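Local structure of catalase (Bacillus pumilus, 4QOM) at residues T97-K102 with H148-D153; T107-R112 with W180-E185; L132-I137 with T282-E287. The protein probably catalyses, as a haem-containing catalase, the breakdown of hydrogen peroxide into water and molecular oxygen. All coordinates share one frame; numbering follows the deposited sequence. Where two conformers were deposited one is given.

Contact 1 (T97-K102 with H148-D153). With PYG (benzene-1,2,3-triol), chain H; PYG (benzene-1,2,3-triol), chain G.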
loop_
_atom_site.group_PDB
_atom_site.type_symbol
_atom_site.label_atom_id
_atom_site.label_comp_id
_atom_site.label_asym_id
_atom_site.label_seq_id
_atom_site.Cartn_x
_atom_site.Cartn_y
_atom_site.Cartn_z
ATOM N N THR A 97 9.561 24.034 -4.837
ATOM C CA THR A 97 8.929 24.873 -3.840
ATOM C C THR A 97 8.690 24.049 -2.561
ATOM O O THR A 97 9.247 22.934 -2.412
ATOM C CB THR A 97 7.678 25.529 -4.391
ATOM O OG1 THR A 97 6.697 24.545 -4.702
ATOM C CG2 THR A 97 8.031 26.371 -5.668
ATOM N N VAL A 98 7.876 24.546 -1.640
ATOM C CA VAL A 98 7.665 23.837 -0.374
ATOM C C VAL A 98 6.232 23.415 -0.105
ATOM O O VAL A 98 5.982 22.259 0.162
ATOM C CB VAL A 98 8.181 24.643 0.818
ATOM C CG1 VAL A 98 7.913 23.883 2.111
ATOM C CG2 VAL A 98 9.657 24.919 0.618
ATOM N N ILE A 99 5.326 24.407 0.016
ATOM C CA ILE A 99 4.067 24.215 0.697
ATOM C C ILE A 99 2.979 23.602 -0.193
ATOM O O ILE A 99 2.264 22.691 0.220
ATOM C CB ILE A 99 3.591 25.470 1.359
ATOM C CG1 ILE A 99 4.546 25.769 2.597
ATOM C CG2 ILE A 99 2.183 25.329 1.841
ATOM C CD1 ILE A 99 4.531 24.752 3.761
ATOM N N HIS A 100 2.794 24.144 -1.374
ATOM C CA HIS A 100 1.633 23.714 -2.174
ATOM C C HIS A 100 1.860 22.424 -2.894
ATOM O O HIS A 100 2.995 21.960 -3.034
ATOM C CB HIS A 100 1.121 24.848 -3.085
ATOM C CG HIS A 100 0.548 25.982 -2.329
ATOM N ND1 HIS A 100 -0.792 26.092 -1.986
ATOM C CD2 HIS A 100 1.183 26.979 -1.688
ATOM C CE1 HIS A 100 -0.968 27.184 -1.267
ATOM N NE2 HIS A 100 0.218 27.746 -1.077
ATOM N N PRO A 101 0.741 21.809 -3.425
ATOM C CA PRO A 101 0.941 20.483 -4.022
ATOM C C PRO A 101 1.620 20.463 -5.380
ATOM O O PRO A 101 2.011 21.514 -5.920
ATOM C CB PRO A 101 -0.507 19.939 -4.143
ATOM C CG PRO A 101 -1.307 20.742 -3.127
ATOM C CD PRO A 101 -0.682 22.084 -3.168
ATOM N N LYS A 102 1.666 19.263 -5.985
ATOM C CA LYS A 102 2.041 19.111 -7.364
ATOM C C LYS A 102 1.092 19.974 -8.180
ATOM O O LYS A 102 -0.099 20.073 -7.887
ATOM C CB LYS A 102 1.957 17.630 -7.786
ATOM C CG LYS A 102 3.163 16.803 -7.357
ATOM C CD LYS A 102 2.916 15.332 -7.718
ATOM C CE LYS A 102 2.900 15.080 -9.227
ATOM N NZ LYS A 102 4.256 15.195 -9.828
ATOM N N HIS A 148 1.670 22.316 9.102
ATOM C CA HIS A 148 0.295 22.403 9.166
ATOM C C HIS A 148 -0.226 23.855 9.178
ATOM O O HIS A 148 -1.248 24.138 8.571
ATOM C CB HIS A 148 -0.329 21.642 10.346
ATOM C CG HIS A 148 -0.318 20.149 10.242
ATOM N ND1 HIS A 148 -0.875 19.340 11.223
ATOM C CD2 HIS A 148 0.249 19.296 9.330
ATOM C CE1 HIS A 148 -0.693 18.071 10.893
ATOM N NE2 HIS A 148 0.028 18.020 9.786
ATOM N N SER A 149 0.479 24.760 9.855
ATOM C CA SER A 149 0.068 26.172 9.869
ATOM C C SER A 149 0.245 26.841 8.538
ATOM O O SER A 149 -0.522 27.717 8.170
ATOM C CB SER A 149 0.849 26.944 10.925
ATOM O OG SER A 149 2.123 27.347 10.491
ATOM N N LEU A 150 1.288 26.437 7.808
ATOM C CA LEU A 150 1.617 27.003 6.458
ATOM C C LEU A 150 0.762 26.433 5.345
ATOM O O LEU A 150 0.475 27.164 4.385
ATOM C CB LEU A 150 3.082 26.772 6.110
ATOM C CG LEU A 150 4.118 27.634 6.923
ATOM C CD1 LEU A 150 5.481 27.055 6.868
ATOM C CD2 LEU A 150 4.130 29.036 6.382
ATOM N N LYS A 151 0.440 25.159 5.445
ATOM C CA LYS A 151 -0.371 24.453 4.435
ATOM C C LYS A 151 -1.743 25.085 4.332
ATOM O O LYS A 151 -2.297 25.673 5.295
ATOM C CB LYS A 151 -0.487 22.983 4.770
ATOM C CG LYS A 151 0.798 22.136 4.496
ATOM C CD LYS A 151 0.864 21.627 3.085
ATOM C CE LYS A 151 2.121 20.853 2.773
ATOM N NZ LYS A 151 1.980 20.192 1.419
ATOM N N PRO A 152 -2.363 24.915 3.151
ATOM C CA PRO A 152 -3.774 25.193 3.112
ATOM C C PRO A 152 -4.552 24.757 4.361
ATOM O O PRO A 152 -4.418 23.666 4.834
ATOM C CB PRO A 152 -4.232 24.541 1.737
ATOM C CG PRO A 152 -2.967 24.683 0.893
ATOM C CD PRO A 152 -1.837 24.393 1.884
ATOM N N ASP A 153 -5.466 25.611 4.804
ATOM C CA ASP A 153 -6.380 25.313 5.867
ATOM C C ASP A 153 -7.096 23.971 5.613
ATOM O O ASP A 153 -7.521 23.692 4.492
ATOM C CB ASP A 153 -7.296 26.530 6.017
ATOM C CG ASP A 153 -8.376 26.376 7.044
ATOM O OD1 ASP A 153 -9.270 25.514 6.879
ATOM O OD2 ASP A 153 -8.528 27.255 7.925
HETATM C C1 PYG H . 10.272 22.279 4.649
HETATM C C2 PYG H . 11.053 23.410 4.163
HETATM C C3 PYG H . 10.568 24.760 4.458
HETATM C C4 PYG H . 9.387 24.979 5.179
HETATM C C5 PYG H . 8.641 23.885 5.632
HETATM C C6 PYG H . 9.085 22.596 5.356
HETATM O O1 PYG H . 10.732 20.987 4.430
HETATM O O2 PYG H . 12.163 23.187 3.481
HETATM O O3 PYG H . 11.276 25.759 3.982
HETATM C C1 PYG G . 5.931 29.988 3.252
HETATM C C2 PYG G . 4.772 30.345 2.425
HETATM C C3 PYG G . 4.150 31.695 2.639
HETATM C C4 PYG G . 4.688 32.539 3.599
HETATM C C5 PYG G . 5.762 32.140 4.361
HETATM C C6 PYG G . 6.374 30.896 4.196
HETATM O O1 PYG G . 6.590 28.795 3.185
HETATM O O2 PYG G . 4.282 29.444 1.529
HETATM O O3 PYG G . 3.060 32.185 1.921
HETATM O O HOH W 1 4.398 20.409 -0.987
#

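Contact 2 (T107-R112 with W180-E185). With PYG (benzene-1,2,3-triol), chain G; PYG (benzene-1,2,3-triol), chain H.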
loop_
_atom_site.group_PDB
_atom_site.type_symbol
_atom_site.label_atom_id
_atom_site.label_comp_id
_atom_site.label_asym_id
_atom_site.label_seq_id
_atom_site.Cartn_x
_atom_site.Cartn_y
_atom_site.Cartn_z
ATOM N N THR A 107 5.594 30.593 -8.876
ATOM C CA THR A 107 5.642 32.050 -8.636
ATOM C C THR A 107 5.219 32.364 -7.199
ATOM O O THR A 107 5.121 33.548 -6.846
ATOM C CB THR A 107 4.682 32.769 -9.593
ATOM O OG1 THR A 107 3.489 31.970 -9.731
ATOM C CG2 THR A 107 5.288 32.904 -10.971
ATOM N N LEU A 108 4.958 31.346 -6.365
ATOM C CA LEU A 108 4.493 31.614 -4.989
ATOM C C LEU A 108 5.709 31.956 -4.102
ATOM O O LEU A 108 6.817 31.454 -4.324
ATOM C CB LEU A 108 3.777 30.423 -4.416
ATOM C CG LEU A 108 2.627 29.866 -5.261
ATOM C CD1 LEU A 108 1.959 28.744 -4.503
ATOM C CD2 LEU A 108 1.640 30.983 -5.588
ATOM N N ARG A 109 5.452 32.668 -3.020
ATOM C CA ARG A 109 6.462 32.854 -1.962
ATOM C C ARG A 109 6.727 31.551 -1.180
ATOM O O ARG A 109 5.801 30.843 -0.806
ATOM C CB ARG A 109 6.044 33.982 -0.993
ATOM C CG ARG A 109 7.095 34.303 0.077
ATOM C CD ARG A 109 6.781 35.527 0.926
ATOM N NE ARG A 109 6.421 36.659 0.067
ATOM C CZ ARG A 109 7.279 37.445 -0.597
ATOM N NH1 ARG A 109 8.596 37.342 -0.487
ATOM N NH2 ARG A 109 6.791 38.360 -1.424
ATOM N N ASP A 110 7.988 31.241 -0.962
ATOM C CA ASP A 110 8.388 29.940 -0.342
ATOM C C ASP A 110 9.919 29.902 -0.351
ATOM O O ASP A 110 10.542 30.370 -1.286
ATOM C CB ASP A 110 7.835 28.737 -1.174
ATOM C CG ASP A 110 6.811 27.868 -0.424
ATOM O OD1 ASP A 110 6.540 28.054 0.811
ATOM O OD2 ASP A 110 6.208 26.975 -1.125
ATOM N N PRO A 111 10.506 29.246 0.655
ATOM C CA PRO A 111 11.863 28.716 0.395
ATOM C C PRO A 111 11.835 27.833 -0.844
ATOM O O PRO A 111 10.782 27.306 -1.185
ATOM C CB PRO A 111 12.189 27.915 1.660
ATOM C CG PRO A 111 11.177 28.402 2.634
ATOM C CD PRO A 111 9.961 28.650 1.865
ATOM N N ARG A 112 13.002 27.646 -1.442
ATOM C CA ARG A 112 13.165 26.673 -2.502
ATOM C C ARG A 112 14.097 25.572 -2.037
ATOM O O ARG A 112 15.162 25.838 -1.501
ATOM C CB ARG A 112 13.704 27.354 -3.762
ATOM C CG ARG A 112 12.669 27.759 -4.775
ATOM C CD ARG A 112 11.597 28.684 -4.226
ATOM N NE ARG A 112 10.679 29.080 -5.274
ATOM C CZ ARG A 112 9.643 29.874 -5.066
ATOM N NH1 ARG A 112 9.385 30.325 -3.850
ATOM N NH2 ARG A 112 8.812 30.160 -6.069
ATOM N N TRP A 180 14.344 36.986 6.066
ATOM C CA TRP A 180 14.844 36.624 4.733
ATOM C C TRP A 180 13.704 36.355 3.737
ATOM O O TRP A 180 13.734 36.799 2.589
ATOM C CB TRP A 180 15.707 35.361 4.794
ATOM C CG TRP A 180 17.081 35.494 5.349
ATOM C CD1 TRP A 180 17.413 35.631 6.660
ATOM C CD2 TRP A 180 18.301 35.356 4.628
ATOM N NE1 TRP A 180 18.771 35.650 6.784
ATOM C CE2 TRP A 180 19.346 35.487 5.562
ATOM C CE3 TRP A 180 18.628 35.202 3.281
ATOM C CZ2 TRP A 180 20.682 35.417 5.202
ATOM C CZ3 TRP A 180 19.983 35.107 2.941
ATOM C CH2 TRP A 180 20.973 35.274 3.883
ATOM N N LEU A 181 12.733 35.554 4.171
ATOM C CA LEU A 181 11.697 35.032 3.309
ATOM C C LEU A 181 10.762 36.165 2.780
ATOM O O LEU A 181 10.206 36.044 1.668
ATOM C CB LEU A 181 10.853 34.014 4.065
ATOM C CG LEU A 181 9.696 33.370 3.268
ATOM C CD1 LEU A 181 10.235 32.518 2.156
ATOM C CD2 LEU A 181 8.868 32.561 4.226
ATOM N N PHE A 182 10.597 37.240 3.537
ATOM C CA PHE A 182 9.778 38.362 3.080
ATOM C C PHE A 182 10.532 39.480 2.401
ATOM O O PHE A 182 9.918 40.460 1.966
ATOM C CB PHE A 182 8.828 38.845 4.189
ATOM C CG PHE A 182 7.659 37.917 4.373
ATOM C CD1 PHE A 182 6.526 38.085 3.651
ATOM C CD2 PHE A 182 7.745 36.853 5.281
ATOM C CE1 PHE A 182 5.472 37.210 3.785
ATOM C CE2 PHE A 182 6.698 35.973 5.432
ATOM C CZ PHE A 182 5.548 36.170 4.692
ATOM N N SER A 183 11.824 39.300 2.210
ATOM C CA SER A 183 12.541 40.010 1.118
ATOM C C SER A 183 12.052 39.500 -0.213
ATOM O O SER A 183 11.241 38.550 -0.268
ATOM C CB SER A 183 14.069 39.866 1.269
ATOM O OG SER A 183 14.557 38.578 0.912
ATOM N N ASP A 184 12.516 40.068 -1.307
ATOM C CA ASP A 184 12.085 39.487 -2.586
ATOM C C ASP A 184 12.766 38.130 -2.829
ATOM O O ASP A 184 12.345 37.423 -3.736
ATOM C CB ASP A 184 12.334 40.407 -3.748
ATOM C CG ASP A 184 11.414 41.618 -3.727
ATOM O OD1 ASP A 184 10.309 41.586 -3.134
ATOM O OD2 ASP A 184 11.813 42.661 -4.344
ATOM N N GLU A 185 13.749 37.760 -2.024
ATOM C CA GLU A 185 14.383 36.413 -2.192
ATOM C C GLU A 185 13.408 35.312 -1.773
ATOM O O GLU A 185 13.647 34.101 -2.073
ATOM C CB GLU A 185 15.702 36.277 -1.419
ATOM C CG GLU A 185 16.560 35.103 -1.967
ATOM C CD GLU A 185 17.952 35.001 -1.368
ATOM O OE1 GLU A 185 18.365 35.956 -0.636
ATOM O OE2 GLU A 185 18.655 33.980 -1.670
HETATM C C1 PYG G . 5.931 29.988 3.252
HETATM C C2 PYG G . 4.772 30.345 2.425
HETATM C C3 PYG G . 4.150 31.695 2.639
HETATM C C4 PYG G . 4.688 32.539 3.599
HETATM C C5 PYG G . 5.762 32.140 4.361
HETATM C C6 PYG G . 6.374 30.896 4.196
HETATM O O1 PYG G . 6.590 28.795 3.185
HETATM O O2 PYG G . 4.282 29.444 1.529
HETATM O O3 PYG G . 3.060 32.185 1.921
HETATM C C1 PYG H . 10.272 22.279 4.649
HETATM C C2 PYG H . 11.053 23.410 4.163
HETATM C C3 PYG H . 10.568 24.760 4.458
HETATM C C4 PYG H . 9.387 24.979 5.179
HETATM C C5 PYG H . 8.641 23.885 5.632
HETATM C C6 PYG H . 9.085 22.596 5.356
HETATM O O1 PYG H . 10.732 20.987 4.430
HETATM O O2 PYG H . 12.163 23.187 3.481
HETATM O O3 PYG H . 11.276 25.759 3.982
HETATM O O HOH W 2 8.683 39.173 -3.618
HETATM O O HOH W 3 12.946 31.642 -1.318
#

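Contact 3 (L132-I137 with T282-E287). With PYG (benzene-1,2,3-triol), chain H; HEM (protoporphyrin IX containing Fe), chain E.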
loop_
_atom_site.group_PDB
_atom_site.type_symbol
_atom_site.label_atom_id
_atom_site.label_comp_id
_atom_site.label_asym_id
_atom_site.label_seq_id
_atom_site.Cartn_x
_atom_site.Cartn_y
_atom_site.Cartn_z
ATOM N N LEU A 132 17.537 29.459 1.010
ATOM C CA LEU A 132 17.766 30.311 2.197
ATOM C C LEU A 132 18.554 29.514 3.215
ATOM O O LEU A 132 18.432 28.299 3.360
ATOM C CB LEU A 132 16.442 30.770 2.819
ATOM C CG LEU A 132 15.459 31.420 1.829
ATOM C CD1 LEU A 132 14.221 31.858 2.598
ATOM C CD2 LEU A 132 16.091 32.587 1.121
ATOM N N PRO A 133 19.459 30.193 3.960
ATOM C CA PRO A 133 20.475 29.496 4.774
ATOM C C PRO A 133 20.123 29.218 6.226
ATOM O O PRO A 133 20.948 28.612 6.941
ATOM C CB PRO A 133 21.674 30.491 4.714
ATOM C CG PRO A 133 20.973 31.797 4.702
ATOM C CD PRO A 133 19.814 31.595 3.730
ATOM N N ILE A 134 18.876 29.542 6.611
ATOM C CA ILE A 134 18.390 29.270 7.966
ATOM C C ILE A 134 16.998 28.662 7.892
ATOM O O ILE A 134 16.457 28.493 6.824
ATOM C CB ILE A 134 18.362 30.538 8.811
ATOM C CG1 ILE A 134 17.578 31.646 8.086
ATOM C CG2 ILE A 134 19.769 31.013 9.090
ATOM C CD1 ILE A 134 17.292 32.831 8.924
ATOM N N PHE A 135 16.421 28.363 9.044
ATOM C CA PHE A 135 15.074 27.823 9.077
ATOM C C PHE A 135 14.223 28.543 10.142
ATOM O O PHE A 135 14.742 29.306 10.968
ATOM C CB PHE A 135 15.151 26.303 9.341
ATOM C CG PHE A 135 14.032 25.531 8.711
ATOM C CD1 PHE A 135 13.950 25.497 7.377
ATOM C CD2 PHE A 135 13.124 24.844 9.473
ATOM C CE1 PHE A 135 12.943 24.755 6.755
ATOM C CE2 PHE A 135 12.092 24.113 8.875
ATOM C CZ PHE A 135 11.994 24.092 7.524
ATOM N N PHE A 136 12.949 28.279 10.136
ATOM C CA PHE A 136 11.919 28.906 10.977
ATOM C C PHE A 136 11.952 28.369 12.402
ATOM O O PHE A 136 11.508 29.031 13.302
ATOM C CB PHE A 136 10.549 28.494 10.495
ATOM C CG PHE A 136 10.253 28.829 9.055
ATOM C CD1 PHE A 136 10.463 27.872 8.046
ATOM C CD2 PHE A 136 9.658 30.031 8.730
ATOM C CE1 PHE A 136 10.168 28.155 6.730
ATOM C CE2 PHE A 136 9.323 30.316 7.405
ATOM C CZ PHE A 136 9.575 29.372 6.416
ATOM N N ILE A 137 12.394 27.121 12.537
ATOM C CA ILE A 137 12.357 26.400 13.798
ATOM C C ILE A 137 13.686 25.671 14.030
ATOM O O ILE A 137 14.532 25.586 13.136
ATOM C CB ILE A 137 11.175 25.392 13.887
ATOM C CG1 ILE A 137 11.220 24.388 12.705
ATOM C CG2 ILE A 137 9.820 26.099 13.946
ATOM C CD1 ILE A 137 10.311 23.202 12.869
ATOM N N THR A 282 18.541 28.393 13.090
ATOM C CA THR A 282 17.968 29.754 12.892
ATOM C C THR A 282 19.105 30.808 12.799
ATOM O O THR A 282 18.797 31.976 12.655
ATOM C CB THR A 282 16.982 30.171 14.005
ATOM O OG1 THR A 282 17.685 30.330 15.274
ATOM C CG2 THR A 282 15.888 29.156 14.168
ATOM N N LYS A 283 20.352 30.353 12.828
ATOM C CA LYS A 283 21.555 31.206 12.840
ATOM C C LYS A 283 22.435 30.959 11.631
ATOM O O LYS A 283 22.640 29.797 11.236
ATOM C CB LYS A 283 22.378 30.944 14.096
ATOM C CG LYS A 283 21.686 31.142 15.432
ATOM C CD LYS A 283 21.348 32.598 15.697
ATOM C CE LYS A 283 20.630 32.791 17.015
ATOM N NZ LYS A 283 19.257 32.236 17.073
ATOM N N THR A 284 23.002 32.016 11.068
ATOM C CA THR A 284 24.143 31.947 10.167
ATOM C C THR A 284 25.456 32.240 10.927
ATOM O O THR A 284 25.414 32.694 12.097
ATOM C CB THR A 284 24.046 32.969 9.046
ATOM O OG1 THR A 284 23.850 34.261 9.612
ATOM C CG2 THR A 284 22.857 32.631 8.137
ATOM N N TRP A 285 26.590 31.893 10.302
ATOM C CA TRP A 285 27.924 32.272 10.813
ATOM C C TRP A 285 28.446 33.410 10.019
ATOM O O TRP A 285 28.382 33.425 8.761
ATOM C CB TRP A 285 28.918 31.085 10.651
ATOM C CG TRP A 285 28.639 29.804 11.343
ATOM C CD1 TRP A 285 27.688 29.530 12.293
ATOM C CD2 TRP A 285 29.310 28.586 11.088
ATOM N NE1 TRP A 285 27.778 28.238 12.667
ATOM C CE2 TRP A 285 28.760 27.620 11.932
ATOM C CE3 TRP A 285 30.386 28.232 10.245
ATOM C CZ2 TRP A 285 29.196 26.321 11.928
ATOM C CZ3 TRP A 285 30.747 27.009 10.174
ATOM C CH2 TRP A 285 30.199 26.016 11.061
ATOM N N SER A 286 29.039 34.390 10.723
ATOM C CA SER A 286 29.634 35.544 10.054
ATOM C C SER A 286 30.644 35.139 8.979
ATOM O O SER A 286 31.503 34.273 9.220
ATOM C CB SER A 286 30.380 36.376 11.119
ATOM O OG SER A 286 31.256 37.308 10.501
ATOM N N GLU A 287 30.528 35.706 7.791
ATOM C CA GLU A 287 31.509 35.446 6.717
ATOM C C GLU A 287 32.810 36.234 6.877
ATOM O O GLU A 287 33.831 35.836 6.311
ATOM C CB GLU A 287 30.872 35.684 5.335
ATOM C CG GLU A 287 29.819 34.603 5.121
ATOM C CD GLU A 287 29.016 34.733 3.854
ATOM O OE1 GLU A 287 29.374 35.548 2.993
ATOM O OE2 GLU A 287 28.028 33.972 3.733
HETATM C C1 PYG H . 10.272 22.279 4.649
HETATM C C2 PYG H . 11.053 23.410 4.163
HETATM C C3 PYG H . 10.568 24.760 4.458
HETATM C C4 PYG H . 9.387 24.979 5.179
HETATM C C5 PYG H . 8.641 23.885 5.632
HETATM C C6 PYG H . 9.085 22.596 5.356
HETATM O O1 PYG H . 10.732 20.987 4.430
HETATM O O2 PYG H . 12.163 23.187 3.481
HETATM O O3 PYG H . 11.276 25.759 3.982
HETATM C CHA HEM E . 11.412 17.260 1.580
HETATM C CHB HEM E . 10.915 16.547 6.311
HETATM C CHC HEM E . 13.471 20.694 7.208
HETATM C CHD HEM E . 14.866 20.586 2.555
HETATM C C1A HEM E . 11.023 16.748 2.786
HETATM C C2A HEM E . 10.137 15.645 2.951
HETATM C C3A HEM E . 10.028 15.431 4.282
HETATM C C4A HEM E . 10.787 16.420 4.933
HETATM C CMA HEM E . 9.244 14.369 4.977
HETATM C CAA HEM E . 9.563 14.803 1.859
HETATM C CBA HEM E . 10.647 13.792 1.438
HETATM C CGA HEM E . 10.240 12.846 0.323
HETATM O O1A HEM E . 11.150 12.220 -0.341
HETATM O O2A HEM E . 9.012 12.645 0.121
HETATM C C1B HEM E . 11.553 17.651 6.922
HETATM C C2B HEM E . 11.541 17.836 8.341
HETATM C C3B HEM E . 12.196 18.995 8.579
HETATM C C4B HEM E . 12.708 19.499 7.306
HETATM C CMB HEM E . 10.855 16.949 9.343
HETATM C CAB HEM E . 12.462 19.628 9.873
HETATM C CBB HEM E . 12.024 18.939 10.900
HETATM C C1C HEM E . 14.100 21.015 6.005
HETATM C C2C HEM E . 15.296 21.746 5.913
HETATM C C3C HEM E . 15.665 21.752 4.596
HETATM C C4C HEM E . 14.780 20.908 3.868
HETATM C CMC HEM E . 15.962 22.506 7.017
HETATM C CAC HEM E . 16.864 22.311 4.055
HETATM C CBC HEM E . 17.868 22.591 4.887
HETATM C C1D HEM E . 13.976 19.675 1.952
HETATM C C2D HEM E . 14.000 19.474 0.508
HETATM C C3D HEM E . 13.035 18.568 0.223
HETATM C C4D HEM E . 12.429 18.222 1.513
HETATM C CMD HEM E . 14.954 20.160 -0.436
HETATM C CAD HEM E . 12.694 18.022 -1.139
HETATM C CBD HEM E . 13.708 16.937 -1.576
HETATM C CGD HEM E . 13.356 16.456 -2.963
HETATM O O1D HEM E . 13.732 17.192 -3.907
HETATM O O2D HEM E . 12.659 15.395 -3.102
HETATM N NA HEM E . 11.430 17.217 3.994
HETATM N NB HEM E . 12.298 18.614 6.395
HETATM N NC HEM E . 13.897 20.423 4.776
HETATM N ND HEM E . 13.018 18.924 2.501
HETATM FE FE HEM E . 12.681 18.771 4.358
HETATM O O HOH W 4 22.960 28.621 8.804
#

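Contact 1 (T97-K102 with H148-D153)
The buried ammonium of Lys-151 ends on a main-chain oxygen: NZ donates to Ile-99 O at 2.8 Å. It approaches at a C=O...N angle of 150°, tilted 23° from the carbonyl plane. A bend at chi2 (-87°) folds the lysine chain back, and CD and CE then run close to the same oxygen. NZ also donates to Val-55 O, while Arg-50 of a second subunit brings a like charge near; this could make the lysine proton somewhat easier to lose. A water beside Ile-99 lies 2.7 Å from Val-98 O and accepts a weak bond from Lys-151 NZ. Lys-151 is the first residue to leave the helix 143-150, so the contact joins the end of that helix to the loop that links barrel strands 88-96 and 113-120 in the haem catalase fold. Ile-99 fills the apolar half. Its CD1 presses on Leu-150 CB at 3.4 Å, tighter than ordinary van der Waals contact, with the two side chains crossing at about a right angle. CG2, anti to the backbone N, turns instead to the turn after the helix and meets Leu-150 O at 3.6 Å and Pro-152 CD at 4.1 Å. The His-100 ring leans obliquely against Pro-152. The other methyl of the leucine, Leu-150 CD2, points away from Ile-99 to a bound pyrogallol, 3.6 Å from its C6, and Ile-99 CG1 borders the hydroxyl O1 of the same molecule. Val-98 serves a second pyrogallol, the one held by His-57 and Asn-130, with CG1 3.6 Å from its C4. The helix end is also tied into the tetramer, since His-148 bonds Glu-49 of the second subunit and Asn-383 O of a third.

Contact 2 (T107-R112 with W180-E185)
The Phe-182 ring carries Arg-109 CD on one face, 3.5 Å above its plane and offset toward the rim, a CH-pi contact; a bound pyrogallol approaches the ring obliquely. The guanidinium of Arg-109, tilted 21° from the ring plane, offers its edge to main-chain oxygens: NH1 bonds Leu-181 O at 3.0 Å (N-H...O 153°) and, weakly, Ser-183 O. The chain runs out extended from the backbone N (chi1 -176°), then bends at chi3 to bring NH1 to the carbonyls, and NH2 reaches Asp-184 OD1 through a water. With a leucine here the guanidinium is gone, and Leu-181 O would probably be left without a side-chain donor and Asp-184 without its water link to a cation. Leu-181 CD1 lies against the Asp-110 to Pro-111 link, 3.6 Å from Pro-111 N. Leu-108 O sits in the guanidinium plane of Arg-112, gripped end-on by NH1 and NH2, which probably helps hold the loop's turn. Ser-183 OG donates to Trp-180 O at 2.6 Å and accepts from Glu-185 N, an ST turn. A cation set against carbonyls at the C-terminal end of helix 175-181 would probably be favoured by the helix dipole.

Contact 3 (L132-I137 with T282-E287)
Neither 132-137 nor 282-287 is regular strand or helix, yet their touching parts run nearly antiparallel, 156° apart, with the CA atoms of Ile-134 and Thr-282 only 5.0 Å from each other. A water lies 2.7 Å from both Pro-133 O and Lys-283 O, and the Phe-135 backbone bonds Pro-281. Ile-134 packs its CG2 against Thr-284 CG2 at 3.6 Å, the side chains crossing at a slant. With CG1 in the crowded position between backbone N and carbonyl carbon (chi1 53°), CG2 is left beside the N, facing 282-284. Thr-282 turns its methyl CG2 to Phe-135 O at 3.4 Å, and its OG1 is occupied by Asp-280 and by Lys-283 NZ at 3.1 Å; that lysine also bonds Pro-419 O and salt-bridges Asp-280. The contact joins the loop between strand 123-130 and helix 143-150 to the one connecting barrel strands 258-267 and 293-302. Beyond the shared surface, the Phe-135 ring lies between Phe-136 CD1 over one face and the haem methyl CMC on the opposite face, 3.6 Å above the plane. Its rim meets the pyrogallol of the haem pocket, CE1 standing 3.3 Å from C3.

Contacts 1 and 2 are stitched by Asp-110, whose OD2 lies 3.0 Å from Val-98 N and 2.9 Å from Ile-99 N, both probable hydrogen bonds. Contact 2 meets contact 3 through Trp-180, its CH2 3.6 Å from Pro-133 CG; contacts 1 and 3 do not touch, their nearest atoms about 5 Å apart. All three reach one pyrogallol, which lies over the haem with O1 3.0 Å from the iron. Contacts 1 and 2 share a second, farther from the haem. The row of two ligands, flanked by Val-98 and Asp-110, is consistent with their occupying the main channel that leads to the haem in catalases.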